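Local coordinates for protein S12 family peptidase (Streptomyces sp. 82F2, PDB 3WWX) that probably hydrolyses amide bonds of substrates with D-configured residues, as a D-stereospecific amidohydrolase of the serine peptidase family S12 with a beta-lactamase-like fold, at residues A[81-86]-A[170-175]; A[138-143]-A[163-168]; A[20-25]-A[326-331]; A[9-14]-A[38-43]. All coordinates share one frame; numbering follows the deposited sequence.

Contact 1: residues A[81-86]-A[170-175]; sequences WLPGVV and IEKVTG
K172 leaves helix 160-174 with CG anti to its backbone N (chi1 -174°) and then bends at each of the next three torsions, a folded course that brings NZ back to the carbonyl of W81. W81 has CG beside its own backbone N (chi1 -67°), and its six-membered ring reaches the same helix. The ammonium group donates to W81 O over 3.0 Å between K172 NZ and that oxygen; the nitrogen lies in the carbonyl plane and the C=O...N angle is 160°. Lysine suits this place because its aliphatic part is used as well as its charge: K172 CG sits in the plane of the indole, at its edge, 3.8 Å from W81 CE3. The next residue, V173, sends CG2 over a face of the same ring. This is a CH-pi contact, with V173 CG2 3.8 Å from the centroid of the six-membered ring and displaced toward the rim, nearest W81 CZ3 at 3.5 Å. A beta-branched valine offers a compact methyl to a flat surface. The indole is fixed at its polar end too, since W81 NE1 donates to D76, while I72 also touches the ring. L82 turns inward on L165, M168 and V169 of the helix. The loop is thus joined to the surface of the helix by one charged hydrogen bond beside an aromatic patch, and the lysine charge probably polarises the W81 carbonyl and strengthens its role as acceptor.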
loop_
_atom_site.group_PDB
_atom_site.type_symbol
_atom_site.label_atom_id
_atom_site.label_comp_id
_atom_site.label_asym_id
_atom_site.label_seq_id
_atom_site.Cartn_x
_atom_site.Cartn_y
_atom_site.Cartn_z
ATOM N N TRP A 81 -21.529 -9.994 2.966
ATOM C CA TRP A 81 -20.879 -10.145 1.682
ATOM C C TRP A 81 -20.045 -11.410 1.571
ATOM O O TRP A 81 -19.907 -11.946 0.477
ATOM C CB TRP A 81 -20.024 -8.900 1.410
ATOM C CG TRP A 81 -20.903 -7.732 1.228
ATOM C CD1 TRP A 81 -21.227 -6.786 2.148
ATOM C CD2 TRP A 81 -21.651 -7.441 0.059
ATOM N NE1 TRP A 81 -22.137 -5.896 1.609
ATOM C CE2 TRP A 81 -22.401 -6.275 0.321
ATOM C CE3 TRP A 81 -21.747 -8.040 -1.195
ATOM C CZ2 TRP A 81 -23.250 -5.710 -0.627
ATOM C CZ3 TRP A 81 -22.596 -7.470 -2.144
ATOM C CH2 TRP A 81 -23.327 -6.316 -1.851
ATOM N N LEU A 82 -19.489 -11.862 2.697
ATOM C CA LEU A 82 -18.636 -13.046 2.743
ATOM C C LEU A 82 -19.127 -14.023 3.815
ATOM O O LEU A 82 -18.465 -14.256 4.823
ATOM C CB LEU A 82 -17.179 -12.643 3.052
ATOM C CG LEU A 82 -16.533 -11.613 2.125
ATOM C CD1 LEU A 82 -15.145 -11.303 2.621
ATOM C CD2 LEU A 82 -16.486 -12.098 0.685
ATOM N N PRO A 83 -20.304 -14.616 3.595
ATOM C CA PRO A 83 -20.884 -15.469 4.641
ATOM C C PRO A 83 -19.988 -16.639 5.037
ATOM O O PRO A 83 -19.480 -17.337 4.167
ATOM C CB PRO A 83 -22.199 -15.965 4.018
ATOM C CG PRO A 83 -22.143 -15.603 2.585
ATOM C CD PRO A 83 -21.168 -14.480 2.415
ATOM N N GLY A 84 -19.801 -16.802 6.347
ATOM C CA GLY A 84 -19.007 -17.880 6.902
ATOM C C GLY A 84 -17.498 -17.745 6.790
ATOM O O GLY A 84 -16.778 -18.593 7.289
ATOM N N VAL A 85 -17.014 -16.681 6.159
ATOM C CA VAL A 85 -15.584 -16.574 5.853
ATOM C C VAL A 85 -14.778 -16.118 7.053
ATOM O O VAL A 85 -13.667 -16.603 7.268
ATOM C CB VAL A 85 -15.355 -15.614 4.662
ATOM C CG1 VAL A 85 -13.849 -15.360 4.394
ATOM C CG2 VAL A 85 -16.008 -16.187 3.422
ATOM N N VAL A 86 -15.304 -15.167 7.813
ATOM C CA VAL A 86 -14.587 -14.632 8.972
ATOM C C VAL A 86 -15.241 -15.197 10.235
ATOM O O VAL A 86 -16.171 -14.592 10.765
ATOM C CB VAL A 86 -14.599 -13.083 8.946
ATOM C CG1 VAL A 86 -13.824 -12.508 10.135
ATOM C CG2 VAL A 86 -13.996 -12.555 7.633
ATOM N N ILE A 170 -15.066 -6.884 -3.060
ATOM C CA ILE A 170 -15.147 -6.283 -4.395
ATOM C C ILE A 170 -15.580 -7.347 -5.395
ATOM O O ILE A 170 -16.457 -7.098 -6.231
ATOM C CB ILE A 170 -13.814 -5.651 -4.843
ATOM C CG1 ILE A 170 -13.494 -4.412 -4.011
ATOM C CG2 ILE A 170 -13.868 -5.271 -6.330
ATOM C CD1 ILE A 170 -12.030 -3.898 -4.202
ATOM N N GLU A 171 -14.985 -8.526 -5.307
ATOM C CA GLU A 171 -15.321 -9.600 -6.219
ATOM C C GLU A 171 -16.802 -9.997 -6.061
ATOM O O GLU A 171 -17.465 -10.276 -7.062
ATOM C CB GLU A 171 -14.398 -10.814 -6.051
ATOM C CG GLU A 171 -14.717 -11.893 -7.083
ATOM C CD GLU A 171 -13.699 -13.005 -7.202
ATOM O OE1 GLU A 171 -14.117 -14.109 -7.609
ATOM O OE2 GLU A 171 -12.502 -12.794 -6.940
ATOM N N LYS A 172 -17.314 -10.020 -4.834
ATOM C CA LYS A 172 -18.715 -10.415 -4.603
ATOM C C LYS A 172 -19.654 -9.357 -5.174
ATOM O O LYS A 172 -20.646 -9.684 -5.828
ATOM C CB LYS A 172 -18.985 -10.604 -3.118
ATOM C CG LYS A 172 -20.371 -11.155 -2.774
ATOM C CD LYS A 172 -20.633 -12.543 -3.375
ATOM C CE LYS A 172 -19.586 -13.598 -2.994
ATOM N NZ LYS A 172 -19.721 -14.113 -1.596
ATOM N N VAL A 173 -19.344 -8.083 -4.943
ATOM C CA VAL A 173 -20.178 -6.993 -5.453
ATOM C C VAL A 173 -20.196 -6.950 -6.981
ATOM O O VAL A 173 -21.263 -6.768 -7.587
ATOM C CB VAL A 173 -19.731 -5.614 -4.896
ATOM C CG1 VAL A 173 -20.511 -4.470 -5.538
ATOM C CG2 VAL A 173 -19.878 -5.565 -3.388
ATOM N N THR A 174 -19.032 -7.101 -7.609
ATOM C CA THR A 174 -18.884 -6.886 -9.043
ATOM C C THR A 174 -19.031 -8.156 -9.886
ATOM O O THR A 174 -19.255 -8.059 -11.096
ATOM C CB THR A 174 -17.507 -6.272 -9.394
ATOM O OG1 THR A 174 -16.466 -7.203 -9.053
ATOM C CG2 THR A 174 -17.298 -4.948 -8.687
ATOM N N GLY A 175 -18.881 -9.327 -9.270
ATOM C CA GLY A 175 -18.857 -10.585 -10.009
ATOM C C GLY A 175 -17.603 -10.846 -10.820
ATOM O O GLY A 175 -17.562 -11.781 -11.618
#

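Contact 2: residues A[138-143]-A[163-168]; sequences QLVAVA and FVLAGM
V140 meets three residues of helix 160-174, and every contact between 138-143 and 163-168 is apolar; no hydrogen bond crosses between them. Among the aliphatic contacts, one methyl does most of the work: V140 CG2 lies 3.7 Å from L165 CD2 and 4.0 Å from V164 CG1. The valine and leucine side chains cross at about a right angle. L165 does not start out facing the other helix, but has CG beside its backbone N (chi1 -71°), and its CD2 branch is the one that comes up against the valine. L139 adds another pair, its CD1 4.0 Å from V164 CG2, so that V164 uses one methyl for each of two successive residues. The sulfur of M168 joins the same apolar packing: M168 SD approaches V140 CG2 to 3.8 Å, and the bend at chi3 (68°) turns CE aside from the line of the chain. Methionine suits a place one turn beyond V164, where a long, flexible chain can bridge to the partner helix. Branched valines fill the space nearer the backbones, where the V140 and V164 CA atoms are 7.3 Å apart. The axes of the two segments pass 10.1 Å from each other and run in roughly opposed directions, at 137°. This is plain packing of two helices in the mainly helical part of what is, by family, a beta-lactamase-like fold. Helix 136-144 lies against one side of helix 160-174, where P136 also touches V164 and M168. A166 turns to helix 55-68 and L165 to helix 98-102, while Y111 from a loop touches both L139 and V164.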
loop_
_atom_site.group_PDB
_atom_site.type_symbol
_atom_site.label_atom_id
_atom_site.label_comp_id
_atom_site.label_asym_id
_atom_site.label_seq_id
_atom_site.Cartn_x
_atom_site.Cartn_y
_atom_site.Cartn_z
ATOM N N GLN A 138 -7.091 -18.793 0.814
ATOM C CA GLN A 138 -5.996 -19.431 1.551
ATOM C C GLN A 138 -5.343 -18.463 2.532
ATOM O O GLN A 138 -5.010 -18.836 3.664
ATOM C CB GLN A 138 -4.944 -20.018 0.607
ATOM C CG GLN A 138 -3.759 -20.677 1.324
ATOM C CD GLN A 138 -4.146 -21.927 2.067
ATOM O OE1 GLN A 138 -4.282 -22.990 1.466
ATOM N NE2 GLN A 138 -4.340 -21.812 3.373
ATOM N N LEU A 139 -5.128 -17.220 2.121
ATOM C CA LEU A 139 -4.561 -16.228 3.024
ATOM C C LEU A 139 -5.480 -15.981 4.221
ATOM O O LEU A 139 -5.030 -15.869 5.351
ATOM C CB LEU A 139 -4.297 -14.933 2.257
ATOM C CG LEU A 139 -3.252 -15.056 1.135
ATOM C CD1 LEU A 139 -3.151 -13.731 0.398
ATOM C CD2 LEU A 139 -1.880 -15.503 1.658
ATOM N N VAL A 140 -6.775 -15.858 3.979
ATOM C CA VAL A 140 -7.716 -15.650 5.072
ATOM C C VAL A 140 -7.704 -16.885 5.989
ATOM O O VAL A 140 -7.720 -16.750 7.220
ATOM C CB VAL A 140 -9.116 -15.337 4.531
ATOM C CG1 VAL A 140 -10.136 -15.309 5.650
ATOM C CG2 VAL A 140 -9.111 -14.006 3.759
ATOM N N ALA A 141 -7.647 -18.080 5.416
ATOM C CA ALA A 141 -7.598 -19.298 6.242
ATOM C C ALA A 141 -6.429 -19.271 7.210
ATOM O O ALA A 141 -6.568 -19.681 8.378
ATOM C CB ALA A 141 -7.498 -20.548 5.367
ATOM N N VAL A 142 -5.274 -18.807 6.747
ATOM C CA VAL A 142 -4.109 -18.718 7.604
ATOM C C VAL A 142 -4.435 -17.888 8.857
ATOM O O VAL A 142 -4.099 -18.266 9.988
ATOM C CB VAL A 142 -2.908 -18.113 6.836
ATOM C CG1 VAL A 142 -1.783 -17.713 7.770
ATOM C CG2 VAL A 142 -2.392 -19.090 5.804
ATOM N N ALA A 143 -5.087 -16.756 8.665
ATOM C CA ALA A 143 -5.462 -15.889 9.775
ATOM C C ALA A 143 -6.505 -16.486 10.695
ATOM O O ALA A 143 -6.481 -16.231 11.897
ATOM C CB ALA A 143 -5.945 -14.532 9.233
ATOM N N PHE A 163 -7.338 -6.239 3.897
ATOM C CA PHE A 163 -7.446 -5.856 2.490
ATOM C C PHE A 163 -7.563 -7.033 1.547
ATOM O O PHE A 163 -8.136 -6.882 0.476
ATOM C CB PHE A 163 -6.363 -4.859 2.102
ATOM C CG PHE A 163 -6.734 -3.451 2.499
ATOM C CD1 PHE A 163 -6.714 -3.067 3.837
ATOM C CD2 PHE A 163 -7.140 -2.529 1.558
ATOM C CE1 PHE A 163 -7.108 -1.809 4.227
ATOM C CE2 PHE A 163 -7.526 -1.252 1.951
ATOM C CZ PHE A 163 -7.505 -0.891 3.285
ATOM N N VAL A 164 -7.101 -8.216 1.939
ATOM C CA VAL A 164 -7.479 -9.417 1.203
ATOM C C VAL A 164 -9.004 -9.632 1.273
ATOM O O VAL A 164 -9.642 -9.899 0.248
ATOM C CB VAL A 164 -6.689 -10.637 1.698
ATOM C CG1 VAL A 164 -7.149 -11.903 0.996
ATOM C CG2 VAL A 164 -5.204 -10.406 1.458
ATOM N N LEU A 165 -9.586 -9.508 2.456
ATOM C CA LEU A 165 -11.044 -9.552 2.608
ATOM C C LEU A 165 -11.713 -8.458 1.773
ATOM O O LEU A 165 -12.704 -8.716 1.089
ATOM C CB LEU A 165 -11.410 -9.410 4.082
ATOM C CG LEU A 165 -11.057 -10.647 4.910
ATOM C CD1 LEU A 165 -11.073 -10.339 6.365
ATOM C CD2 LEU A 165 -12.002 -11.810 4.570
ATOM N N ALA A 166 -11.175 -7.239 1.796
ATOM C CA ALA A 166 -11.776 -6.154 1.026
ATOM C C ALA A 166 -11.810 -6.506 -0.468
ATOM O O ALA A 166 -12.796 -6.227 -1.166
ATOM C CB ALA A 166 -11.024 -4.873 1.267
ATOM N N GLY A 167 -10.745 -7.112 -0.984
ATOM C CA GLY A 167 -10.722 -7.579 -2.351
ATOM C C GLY A 167 -11.806 -8.612 -2.613
ATOM O O GLY A 167 -12.436 -8.614 -3.669
ATOM N N MET A 168 -12.004 -9.514 -1.666
ATOM C CA MET A 168 -13.041 -10.529 -1.813
ATOM C C MET A 168 -14.431 -9.878 -1.859
ATOM O O MET A 168 -15.312 -10.347 -2.604
ATOM C CB MET A 168 -12.941 -11.551 -0.679
ATOM C CG MET A 168 -11.707 -12.403 -0.799
ATOM S SD MET A 168 -11.331 -13.363 0.688
ATOM C CE MET A 168 -12.687 -14.489 0.693
#

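Contact 3: residues A[20-25]-A[326-331]; sequences DGVPGA and FNADWA. With DIA (octane 1,8-diamine), chain B.
N327 and G24 hold together the end of an antiparallel strand pair, in the large sheet of the beta-lactamase-like fold. The backbone N of G24 donates to N327 OD1 over 2.8 Å, tilted 29° from the plane of the amide carbonyl; a weak bond from N327 N to G24 O returns across the pair. N327 CG stands between its backbone N and carbonyl carbon (chi1 66°), the crowded position, which sets CG on the side of G24, where OD1 can accept from its N-H. Asparagine can do this with OD1 while ND2 donates to P210 O. Around this polar centre lies an apolar shell. P23 CD packs 3.6 Å from A328 CB, and V22 CG1 touches F326 CB at 3.8 Å, the two side chains crossing at about a right angle. A25 and F326 form a non-hydrogen-bonded pair with both side chains on the same face of the sheet, under helix 8-19, where A25 CB meets F326 CD1. G21 closes that helix in a Schellman motif; its positive phi calls for glycine, and a side chain here would press on A331. A331 CB lies instead against D20 O, a fit for a small residue, while D20 OD2 accepts from G332 N. Further out, the loop presents D329 to the octane 1,8-diamine pocket, together with S213 and H306 among others. Its carboxylate is held by S213 OG and G307 N, two donors on D329 OD2. That same oxygen lies 3.5 Å from C2 of the diamine, beside its alkyl chain.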
loop_
_atom_site.group_PDB
_atom_site.type_symbol
_atom_site.label_atom_id
_atom_site.label_comp_id
_atom_site.label_asym_id
_atom_site.label_seq_id
_atom_site.Cartn_x
_atom_site.Cartn_y
_atom_site.Cartn_z
ATOM N N ASP A 20 23.110 4.939 3.348
ATOM C CA ASP A 20 22.639 4.059 4.415
ATOM C C ASP A 20 22.595 2.593 3.975
ATOM O O ASP A 20 22.326 1.710 4.786
ATOM C CB ASP A 20 21.229 4.485 4.863
ATOM C CG ASP A 20 20.814 3.867 6.181
ATOM O OD1 ASP A 20 21.624 3.912 7.139
ATOM O OD2 ASP A 20 19.677 3.341 6.274
ATOM N N GLY A 21 22.825 2.354 2.684
ATOM C CA GLY A 21 22.869 0.999 2.151
ATOM C C GLY A 21 21.889 0.683 1.034
ATOM O O GLY A 21 21.933 -0.420 0.500
ATOM N N VAL A 22 21.010 1.613 0.672
ATOM C CA VAL A 22 20.130 1.368 -0.470
ATOM C C VAL A 22 20.936 1.332 -1.772
ATOM O O VAL A 22 21.610 2.307 -2.114
ATOM C CB VAL A 22 19.027 2.453 -0.582
ATOM C CG1 VAL A 22 18.197 2.277 -1.858
ATOM C CG2 VAL A 22 18.127 2.406 0.630
ATOM N N PRO A 23 20.856 0.229 -2.540
ATOM C CA PRO A 23 21.624 0.231 -3.795
ATOM C C PRO A 23 21.193 1.289 -4.808
ATOM O O PRO A 23 22.033 1.881 -5.481
ATOM C CB PRO A 23 21.411 -1.197 -4.331
ATOM C CG PRO A 23 21.255 -2.019 -3.082
ATOM C CD PRO A 23 20.400 -1.126 -2.191
ATOM N N GLY A 24 19.890 1.533 -4.926
ATOM C CA GLY A 24 19.386 2.522 -5.845
ATOM C C GLY A 24 18.081 3.125 -5.347
ATOM O O GLY A 24 17.145 2.395 -4.997
ATOM N N ALA A 25 18.033 4.455 -5.316
ATOM C CA ALA A 25 16.882 5.210 -4.841
ATOM C C ALA A 25 16.353 6.079 -5.964
ATOM O O ALA A 25 17.113 6.666 -6.730
ATOM C CB ALA A 25 17.287 6.075 -3.656
ATOM N N PHE A 326 12.943 2.740 -2.647
ATOM C CA PHE A 326 14.254 2.187 -2.335
ATOM C C PHE A 326 14.227 0.709 -2.683
ATOM O O PHE A 326 13.274 0.009 -2.329
ATOM C CB PHE A 326 14.550 2.292 -0.835
ATOM C CG PHE A 326 14.498 3.696 -0.269
ATOM C CD1 PHE A 326 14.840 4.796 -1.031
ATOM C CD2 PHE A 326 14.150 3.880 1.047
ATOM C CE1 PHE A 326 14.808 6.070 -0.487
ATOM C CE2 PHE A 326 14.122 5.161 1.612
ATOM C CZ PHE A 326 14.457 6.246 0.833
ATOM N N ASN A 327 15.298 0.198 -3.303
ATOM C CA ASN A 327 15.365 -1.223 -3.685
ATOM C C ASN A 327 16.148 -2.073 -2.677
ATOM O O ASN A 327 16.704 -3.126 -3.023
ATOM C CB ASN A 327 15.903 -1.397 -5.099
ATOM C CG ASN A 327 17.340 -0.976 -5.236
ATOM O OD1 ASN A 327 17.924 -0.397 -4.317
ATOM N ND2 ASN A 327 17.930 -1.295 -6.386
ATOM N N ALA A 328 16.181 -1.620 -1.431
ATOM C CA ALA A 328 16.590 -2.469 -0.310
ATOM C C ALA A 328 15.504 -2.332 0.719
ATOM O O ALA A 328 14.976 -1.233 0.936
ATOM C CB ALA A 328 17.909 -2.026 0.262
ATOM N N ASP A 329 15.170 -3.420 1.382
ATOM C CA ASP A 329 14.112 -3.357 2.380
ATOM C C ASP A 329 14.647 -3.285 3.805
ATOM O O ASP A 329 13.861 -3.338 4.753
ATOM C CB ASP A 329 13.120 -4.502 2.207
ATOM C CG ASP A 329 13.773 -5.866 2.242
ATOM O OD1 ASP A 329 14.900 -6.003 2.764
ATOM O OD2 ASP A 329 13.142 -6.817 1.743
ATOM N N TRP A 330 15.962 -3.127 3.954
ATOM C CA TRP A 330 16.620 -3.097 5.265
ATOM C C TRP A 330 17.280 -1.758 5.565
ATOM O O TRP A 330 17.852 -1.578 6.652
ATOM C CB TRP A 330 17.689 -4.190 5.358
ATOM C CG TRP A 330 18.915 -3.912 4.520
ATOM C CD1 TRP A 330 20.005 -3.160 4.879
ATOM C CD2 TRP A 330 19.172 -4.355 3.184
ATOM N NE1 TRP A 330 20.909 -3.105 3.855
ATOM C CE2 TRP A 330 20.425 -3.838 2.799
ATOM C CE3 TRP A 330 18.463 -5.142 2.272
ATOM C CZ2 TRP A 330 20.971 -4.072 1.561
ATOM C CZ3 TRP A 330 19.013 -5.378 1.048
ATOM C CH2 TRP A 330 20.253 -4.855 0.695
ATOM N N ALA A 331 17.212 -0.828 4.621
ATOM C CA ALA A 331 17.925 0.431 4.748
ATOM C C ALA A 331 17.170 1.546 4.061
ATOM O O ALA A 331 16.301 1.294 3.226
ATOM C CB ALA A 331 19.298 0.312 4.158
HETATM N N1 DIA B . 12.047 -10.327 4.921
HETATM C C1 DIA B . 11.468 -10.564 3.640
HETATM C C2 DIA B . 10.983 -9.360 2.860
HETATM C C3 DIA B . 10.443 -8.246 3.694
HETATM C C4 DIA B . 8.984 -7.886 3.513
HETATM C C5 DIA B . 8.789 -6.451 3.102
HETATM C C6 DIA B . 9.522 -5.451 3.963
HETATM C C7 DIA B . 9.424 -4.068 3.402
HETATM C C8 DIA B . 9.975 -3.107 4.419
HETATM N N8 DIA B . 10.344 -1.910 3.747
#

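Contact 4: residues A[9-14]-A[38-43]; sequences ATQQAL and GTAGER
Q11 and L14 pack helix 8-19 onto the edge strand 36-41, a helix-on-sheet contact at one side of the large antiparallel sheet. Its one direct hydrogen bond runs from Q11 NE2 to T39 O, 2.9 Å between the two atoms and nearly straight at 175°. The acceptor lies in the plane of the Q11 amide, whereas the donor stands above the carbonyl plane of T39. Q11 gets there with CG anti to its backbone N (chi1 -179°) and a bend at chi2, which folds the amide back to the strand. The other end of the amide is used too: a water donates to Q11 OE1 at 2.8 Å and accepts from T39 N, so both backbone polar groups of T39 are tied to a single glutamine. The same NE2 also donates to E15 on the helix, so the amide has partners on the strand and on the helix. In the beta-lactamase-like fold the first helix and the C-terminal helix, here 334-343, lie together against one face of this sheet, and 8-19 takes that place, with T10 and A13 on V337. The axes of the helix and strand segments run 27° apart and 7.7 Å from each other. Small residues allow this closeness. L14 CB rests 3.9 Å from A40 CB, and L14 CD1 reaches over the G38 backbone, 3.5 Å from G38 O. Glycine suits position 38 because a side chain would point at the helix, toward Q11 OE1 and L14 CD1. L14 also touches W36, A25 and A27, the last two on the adjacent strand 24-31.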
loop_
_atom_site.group_PDB
_atom_site.type_symbol
_atom_site.label_atom_id
_atom_site.label_comp_id
_atom_site.label_asym_id
_atom_site.label_seq_id
_atom_site.Cartn_x
_atom_site.Cartn_y
_atom_site.Cartn_z
ATOM N N ALA A 9 16.885 19.389 -1.751
ATOM C CA ALA A 9 16.824 18.683 -0.480
ATOM C C ALA A 9 16.387 17.240 -0.718
ATOM O O ALA A 9 16.861 16.311 -0.055
ATOM C CB ALA A 9 15.869 19.373 0.461
ATOM N N THR A 10 15.468 17.057 -1.657
ATOM C CA THR A 10 14.954 15.712 -1.914
ATOM C C THR A 10 16.044 14.851 -2.546
ATOM O O THR A 10 16.202 13.692 -2.174
ATOM C CB THR A 10 13.721 15.778 -2.777
ATOM O OG1 THR A 10 12.853 16.775 -2.232
ATOM C CG2 THR A 10 12.987 14.415 -2.788
ATOM N N GLN A 11 16.796 15.424 -3.475
ATOM C CA GLN A 11 17.969 14.757 -4.052
ATOM C C GLN A 11 18.948 14.340 -2.955
ATOM O O GLN A 11 19.432 13.205 -2.924
ATOM C CB GLN A 11 18.648 15.681 -5.058
ATOM C CG GLN A 11 19.874 15.067 -5.733
ATOM C CD GLN A 11 19.526 13.841 -6.564
ATOM O OE1 GLN A 11 18.592 13.872 -7.372
ATOM N NE2 GLN A 11 20.299 12.767 -6.394
ATOM N N GLN A 12 19.221 15.248 -2.026
ATOM C CA GLN A 12 20.092 14.957 -0.903
ATOM C C GLN A 12 19.581 13.769 -0.089
ATOM O O GLN A 12 20.354 12.938 0.386
ATOM C CB GLN A 12 20.168 16.211 -0.024
ATOM C CG GLN A 12 21.390 16.390 0.822
ATOM C CD GLN A 12 21.470 17.818 1.353
ATOM O OE1 GLN A 12 21.307 18.775 0.597
ATOM N NE2 GLN A 12 21.683 17.963 2.658
ATOM N N ALA A 13 18.259 13.691 0.085
ATOM C CA ALA A 13 17.652 12.632 0.878
ATOM C C ALA A 13 17.765 11.273 0.170
ATOM O O ALA A 13 17.927 10.250 0.815
ATOM C CB ALA A 13 16.189 12.962 1.187
ATOM N N LEU A 14 17.705 11.284 -1.149
ATOM C CA LEU A 14 17.965 10.064 -1.910
ATOM C C LEU A 14 19.413 9.623 -1.711
ATOM O O LEU A 14 19.693 8.428 -1.523
ATOM C CB LEU A 14 17.707 10.267 -3.396
ATOM C CG LEU A 14 16.266 10.605 -3.814
ATOM C CD1 LEU A 14 16.166 10.787 -5.299
ATOM C CD2 LEU A 14 15.298 9.523 -3.333
ATOM N N GLY A 38 14.490 12.407 -9.666
ATOM C CA GLY A 38 15.788 12.251 -9.048
ATOM C C GLY A 38 16.147 10.801 -8.811
ATOM O O GLY A 38 15.278 9.965 -8.539
ATOM N N THR A 39 17.439 10.498 -8.916
ATOM C CA THR A 39 17.970 9.182 -8.609
ATOM C C THR A 39 19.261 9.306 -7.836
ATOM O O THR A 39 19.978 10.312 -7.979
ATOM C CB THR A 39 18.264 8.364 -9.885
ATOM O OG1 THR A 39 19.134 9.117 -10.742
ATOM C CG2 THR A 39 16.992 8.048 -10.637
ATOM N N ALA A 40 19.568 8.285 -7.051
ATOM C CA ALA A 40 20.880 8.132 -6.434
ATOM C C ALA A 40 21.263 6.659 -6.456
ATOM O O ALA A 40 20.394 5.770 -6.493
ATOM C CB ALA A 40 20.890 8.672 -5.028
ATOM N N GLY A 41 22.565 6.380 -6.437
ATOM C CA GLY A 41 23.037 5.017 -6.570
ATOM C C GLY A 41 22.780 4.491 -7.965
ATOM O O GLY A 41 22.804 5.226 -8.954
ATOM N N GLU A 42 22.484 3.198 -8.049
ATOM C CA GLU A 42 22.214 2.542 -9.309
ATOM C C GLU A 42 20.707 2.421 -9.528
ATOM O O GLU A 42 20.058 1.507 -9.025
ATOM C CB GLU A 42 22.893 1.173 -9.344
ATOM C CG GLU A 42 24.422 1.261 -9.455
ATOM C CD GLU A 42 24.869 1.953 -10.731
ATOM O OE1 GLU A 42 24.561 1.424 -11.824
ATOM O OE2 GLU A 42 25.505 3.038 -10.638
ATOM N N ARG A 43 20.163 3.359 -10.287
ATOM C CA ARG A 43 18.718 3.472 -10.406
ATOM C C ARG A 43 18.347 4.371 -11.552
ATOM O O ARG A 43 19.080 5.336 -11.845
ATOM C CB ARG A 43 18.133 4.035 -9.109
ATOM C CG ARG A 43 16.703 3.596 -8.858
ATOM C CD ARG A 43 16.624 2.113 -8.480
ATOM N NE ARG A 43 15.244 1.619 -8.675
ATOM C CZ ARG A 43 14.315 1.538 -7.723
ATOM N NH1 ARG A 43 14.571 1.869 -6.478
ATOM N NH2 ARG A 43 13.093 1.108 -8.029
HETATM O O HOH W 1 19.096 12.794 -9.950
#

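Overall arrangement
The four contacts form two groups; contact 1 lies across the chain's centre from contacts 3 and 4, with 38 Å between the centres of contacts 1 and 3. Contacts 3 and 4, their centres 11 Å apart, belong to the large antiparallel sheet: strands 24-31 and 36-41 are neighbours in it, and backbone bonds P23 to E42 and A25 to A40 probably link them. Contacts 1 and 2, also 11 Å apart, share helix 160-174 and touch through L82, V85 and V86. Along the chain contact 2 is nested within contact 1, and both within contact 3, which joins segments near the two ends of the chain; contact 4 crosses it. The mainly helical part thus lies in the chain between strands 36-41 and 272-273 of the large sheet.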